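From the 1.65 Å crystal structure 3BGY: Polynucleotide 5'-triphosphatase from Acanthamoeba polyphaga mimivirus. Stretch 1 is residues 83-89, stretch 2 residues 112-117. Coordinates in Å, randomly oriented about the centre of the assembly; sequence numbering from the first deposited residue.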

ATOM      1  N   VAL A  83       5.414  -4.018  11.422  1.00 12.36           N
ATOM      2  CA  VAL A  83       6.099  -4.480  10.231  1.00 11.39           C
ATOM      3  C   VAL A  83       7.216  -3.569   9.776  1.00 11.91           C
ATOM      4  O   VAL A  83       7.062  -2.375   9.795  1.00 13.01           O
ATOM      5  CB  VAL A  83       5.039  -4.586   9.047  1.00 15.39           C
ATOM      6  CG1 VAL A  83       5.693  -4.935   7.706  1.00 15.76           C
ATOM      7  CG2 VAL A  83       3.978  -5.642   9.380  1.00 15.95           C
ATOM      8  N   TYR A  84       8.306  -4.174   9.305  1.00 13.25           N
ATOM      9  CA  TYR A  84       9.445  -3.425   8.736  1.00 11.58           C
ATOM     10  C   TYR A  84       9.418  -3.899   7.287  1.00 13.57           C
ATOM     11  O   TYR A  84       9.629  -5.089   7.010  1.00 15.22           O
ATOM     12  CB  TYR A  84      10.780  -3.830   9.410  1.00 10.12           C
ATOM     13  CG  TYR A  84      11.964  -2.965   8.964  1.00 12.64           C
ATOM     14  CD1 TYR A  84      12.260  -1.757   9.613  1.00 17.25           C
ATOM     15  CD2 TYR A  84      12.797  -3.391   7.919  1.00 15.19           C
ATOM     16  CE1 TYR A  84      13.407  -0.988   9.223  1.00 18.57           C
ATOM     17  CE2 TYR A  84      13.931  -2.640   7.522  1.00 15.90           C
ATOM     18  CZ  TYR A  84      14.218  -1.453   8.183  1.00 16.61           C
ATOM     19  OH  TYR A  84      15.328  -0.734   7.811  1.00 19.57           O
ATOM     20  N   ARG A  85       9.068  -2.999   6.373  1.00 11.06           N
ATOM     21  CA  ARG A  85       8.937  -3.369   4.959  1.00 10.29           C
ATOM     22  C   ARG A  85       9.894  -2.665   4.006  1.00 13.58           C
ATOM     23  O   ARG A  85      10.017  -1.452   4.037  1.00 14.62           O
ATOM     24  CB  ARG A  85       7.497  -3.106   4.491  1.00 12.28           C
ATOM     25  CG  ARG A  85       7.176  -3.517   3.032  1.00 15.18           C
ATOM     26  CD  ARG A  85       5.795  -3.047   2.630  1.00 21.83           C
ATOM     27  NE  ARG A  85       5.727  -1.590   2.549  1.00 24.94           N
ATOM     28  CZ  ARG A  85       4.612  -0.903   2.288  1.00 39.47           C
ATOM     29  NH1 ARG A  85       3.462  -1.532   2.076  1.00 42.99           N
ATOM     30  NH2 ARG A  85       4.646   0.419   2.240  1.00 39.20           N
ATOM     31  N   VAL A  86      10.556  -3.452   3.166  1.00 13.84           N
ATOM     32  CA  VAL A  86      11.449  -2.917   2.155  1.00 13.72           C
ATOM     33  C   VAL A  86      10.819  -3.151   0.772  1.00 14.43           C
ATOM     34  O   VAL A  86      10.380  -4.271   0.470  1.00 14.25           O
ATOM     35  CB  VAL A  86      12.835  -3.590   2.219  1.00 16.95           C
ATOM     36  CG1 VAL A  86      13.666  -3.243   1.004  1.00 17.46           C
ATOM     37  CG2 VAL A  86      13.552  -3.154   3.480  1.00 17.63           C
ATOM     38  N   SER A  87      10.760  -2.109  -0.057  1.00 12.98           N
ATOM     39  CA  SER A  87      10.249  -2.248  -1.420  1.00 14.51           C
ATOM     40  C   SER A  87      11.432  -2.079  -2.377  1.00 14.28           C
ATOM     41  O   SER A  87      12.088  -1.042  -2.344  1.00 16.98           O
ATOM     42  CB  SER A  87       9.206  -1.169  -1.727  1.00 14.67           C
ATOM     43  OG  SER A  87       8.172  -1.188  -0.752  1.00 19.03           O
ATOM     44  N   LEU A  88      11.677  -3.087  -3.202  1.00 12.65           N
ATOM     45  CA  LEU A  88      12.780  -3.064  -4.181  1.00 13.90           C
ATOM     46  C   LEU A  88      12.209  -2.730  -5.546  1.00 17.09           C
ATOM     47  O   LEU A  88      11.434  -3.515  -6.098  1.00 14.23           O
ATOM     48  CB  LEU A  88      13.474  -4.421  -4.211  1.00 13.20           C
ATOM     49  CG  LEU A  88      14.125  -4.891  -2.911  1.00 15.15           C
ATOM     50  CD1 LEU A  88      14.768  -6.263  -3.125  1.00 15.86           C
ATOM     51  CD2 LEU A  88      15.190  -3.880  -2.455  1.00 19.00           C
ATOM     52  N   PHE A  89      12.631  -1.585  -6.104  1.00 14.74           N
ATOM     53  CA  PHE A  89      12.134  -1.120  -7.401  1.00 16.42           C
ATOM     54  C   PHE A  89      13.059  -1.404  -8.576  1.00 18.76           C
ATOM     55  O   PHE A  89      12.647  -1.334  -9.734  1.00 20.59           O
ATOM     56  CB  PHE A  89      11.821   0.385  -7.352  1.00 16.86           C
ATOM     57  CG  PHE A  89      10.607   0.724  -6.532  1.00 15.88           C
ATOM     58  CD1 PHE A  89      10.728   0.935  -5.146  1.00 17.97           C
ATOM     59  CD2 PHE A  89       9.342   0.874  -7.137  1.00 18.72           C
ATOM     60  CE1 PHE A  89       9.606   1.284  -4.366  1.00 21.72           C
ATOM     61  CE2 PHE A  89       8.209   1.233  -6.356  1.00 15.46           C
ATOM     62  CZ  PHE A  89       8.341   1.436  -4.975  1.00 20.98           C
ATOM     63  N   TYR A 112      19.696  -9.242   6.255  1.00 19.24           N
ATOM     64  CA  TYR A 112      19.981  -8.556   4.992  1.00 22.33           C
ATOM     65  C   TYR A 112      18.987  -7.408   4.831  1.00 21.95           C
ATOM     66  O   TYR A 112      19.380  -6.279   4.534  1.00 20.87           O
ATOM     67  CB  TYR A 112      19.902  -9.510   3.782  1.00 21.94           C
ATOM     68  CG  TYR A 112      20.002  -8.817   2.409  1.00 27.78           C
ATOM     69  CD1 TYR A 112      21.255  -8.420   1.879  1.00 37.38           C
ATOM     70  CD2 TYR A 112      18.835  -8.523   1.651  1.00 33.38           C
ATOM     71  CE1 TYR A 112      21.344  -7.744   0.619  1.00 38.05           C
ATOM     72  CE2 TYR A 112      18.918  -7.841   0.394  1.00 33.74           C
ATOM     73  CZ  TYR A 112      20.170  -7.462  -0.104  1.00 39.46           C
ATOM     74  OH  TYR A 112      20.242  -6.806  -1.315  1.00 53.83           O
ATOM     75  N   ILE A 113      17.707  -7.689   5.088  1.00 19.18           N
ATOM     76  CA  ILE A 113      16.670  -6.659   4.954  1.00 18.17           C
ATOM     77  C   ILE A 113      16.895  -5.432   5.860  1.00 20.52           C
ATOM     78  O   ILE A 113      16.845  -4.290   5.373  1.00 20.50           O
ATOM     79  CB  ILE A 113      15.229  -7.284   5.103  1.00 16.12           C
ATOM     80  CG1 ILE A 113      14.962  -8.252   3.954  1.00 20.90           C
ATOM     81  CG2 ILE A 113      14.126  -6.203   5.142  1.00 19.51           C
ATOM     82  CD1 ILE A 113      14.958  -7.638   2.532  1.00 24.36           C
ATOM     83  N   VAL A 114      17.195  -5.650   7.139  1.00 19.88           N
ATOM     84  CA  VAL A 114      17.446  -4.527   8.043  1.00 19.38           C
ATOM     85  C   VAL A 114      18.803  -3.836   7.806  1.00 22.50           C
ATOM     86  O   VAL A 114      19.031  -2.745   8.327  1.00 27.59           O
ATOM     87  CB  VAL A 114      17.278  -4.875   9.560  1.00 24.22           C
ATOM     88  CG1 VAL A 114      15.860  -5.336   9.840  1.00 28.21           C
ATOM     89  CG2 VAL A 114      18.310  -5.912  10.031  1.00 23.20           C
ATOM     90  N   SER A 115      19.661  -4.446   6.987  1.00 25.57           N
ATOM     91  CA  SER A 115      20.984  -3.875   6.685  1.00 28.57           C
ATOM     92  C   SER A 115      20.927  -2.881   5.531  1.00 29.26           C
ATOM     93  O   SER A 115      21.829  -2.059   5.379  1.00 24.55           O
ATOM     94  CB  SER A 115      22.000  -4.981   6.347  1.00 30.67           C
ATOM     95  OG  SER A 115      21.927  -5.389   4.979  1.00 30.38           O
ATOM     96  N   LEU A 116      19.876  -2.977   4.711  1.00 19.67           N
ATOM     97  CA  LEU A 116      19.710  -2.102   3.564  1.00 19.54           C
ATOM     98  C   LEU A 116      19.511  -0.651   3.914  1.00 19.29           C
ATOM     99  O   LEU A 116      18.814  -0.304   4.864  1.00 19.77           O
ATOM    100  CB  LEU A 116      18.548  -2.571   2.659  1.00 19.92           C
ATOM    101  CG  LEU A 116      18.709  -3.875   1.862  1.00 21.92           C
ATOM    102  CD1 LEU A 116      17.427  -4.179   1.085  1.00 22.15           C
ATOM    103  CD2 LEU A 116      19.887  -3.749   0.889  1.00 20.41           C
ATOM    104  N   ASP A 117      20.198   0.190   3.149  1.00 22.85           N
ATOM    105  CA  ASP A 117      20.106   1.631   3.276  1.00 19.27           C
ATOM    106  C   ASP A 117      19.062   2.080   2.246  1.00 19.38           C
ATOM    107  O   ASP A 117      19.005   1.524   1.145  1.00 19.90           O
ATOM    108  CB  ASP A 117      21.453   2.292   2.949  1.00 26.61           C
ATOM    109  CG  ASP A 117      22.466   2.150   4.064  1.00 38.16           C
ATOM    110  OD1 ASP A 117      22.073   2.206   5.251  1.00 34.13           O
ATOM    111  OD2 ASP A 117      23.664   2.010   3.744  1.00 41.38           O
TER
HETATM  112  O   HOH W   1      16.805  -1.557   6.058  1.00 20.42           O

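Residues 83-88 form a strand, and its alternation decides which side chains meet the second stretch. Val83 lies out of reach. Tyr84 points toward the other stretch and lays its ring beside Ile113 and Val114. Val114 CG1 sits over one face of the ring, 4.0 Å from Tyr84 CE2. Ile113 O lies at the ring edge, near its plane, also 4.0 Å from Tyr84 CE2. The phenol reaches further through a water. Tyr84 OH donates to water 1 at 2.4 Å, a short distance. The same water donates to Ile113 O at 2.8 Å and to Leu116 O at 2.7 Å. It thus ties the tyrosine to two backbone carbonyls of the second stretch, where no direct hydrogen bond crosses.

Arg85 points away and makes no contact. Val86 points toward the other stretch again and packs against two residues. Val86 CG2 is 3.5 Å from Ile113 CG2, the closest approach in the contact. Val86 CG1 is 3.9 Å from Leu116 CD1. Ser87 is out of reach, and its OG is hydrogen-bonded elsewhere in the structure. Leu88 ends the apolar row, with CD2 4.2 Å from Leu116 CD1. That methyl therefore touches both Val86 and Leu88. Phe89, past the strand, makes no contact.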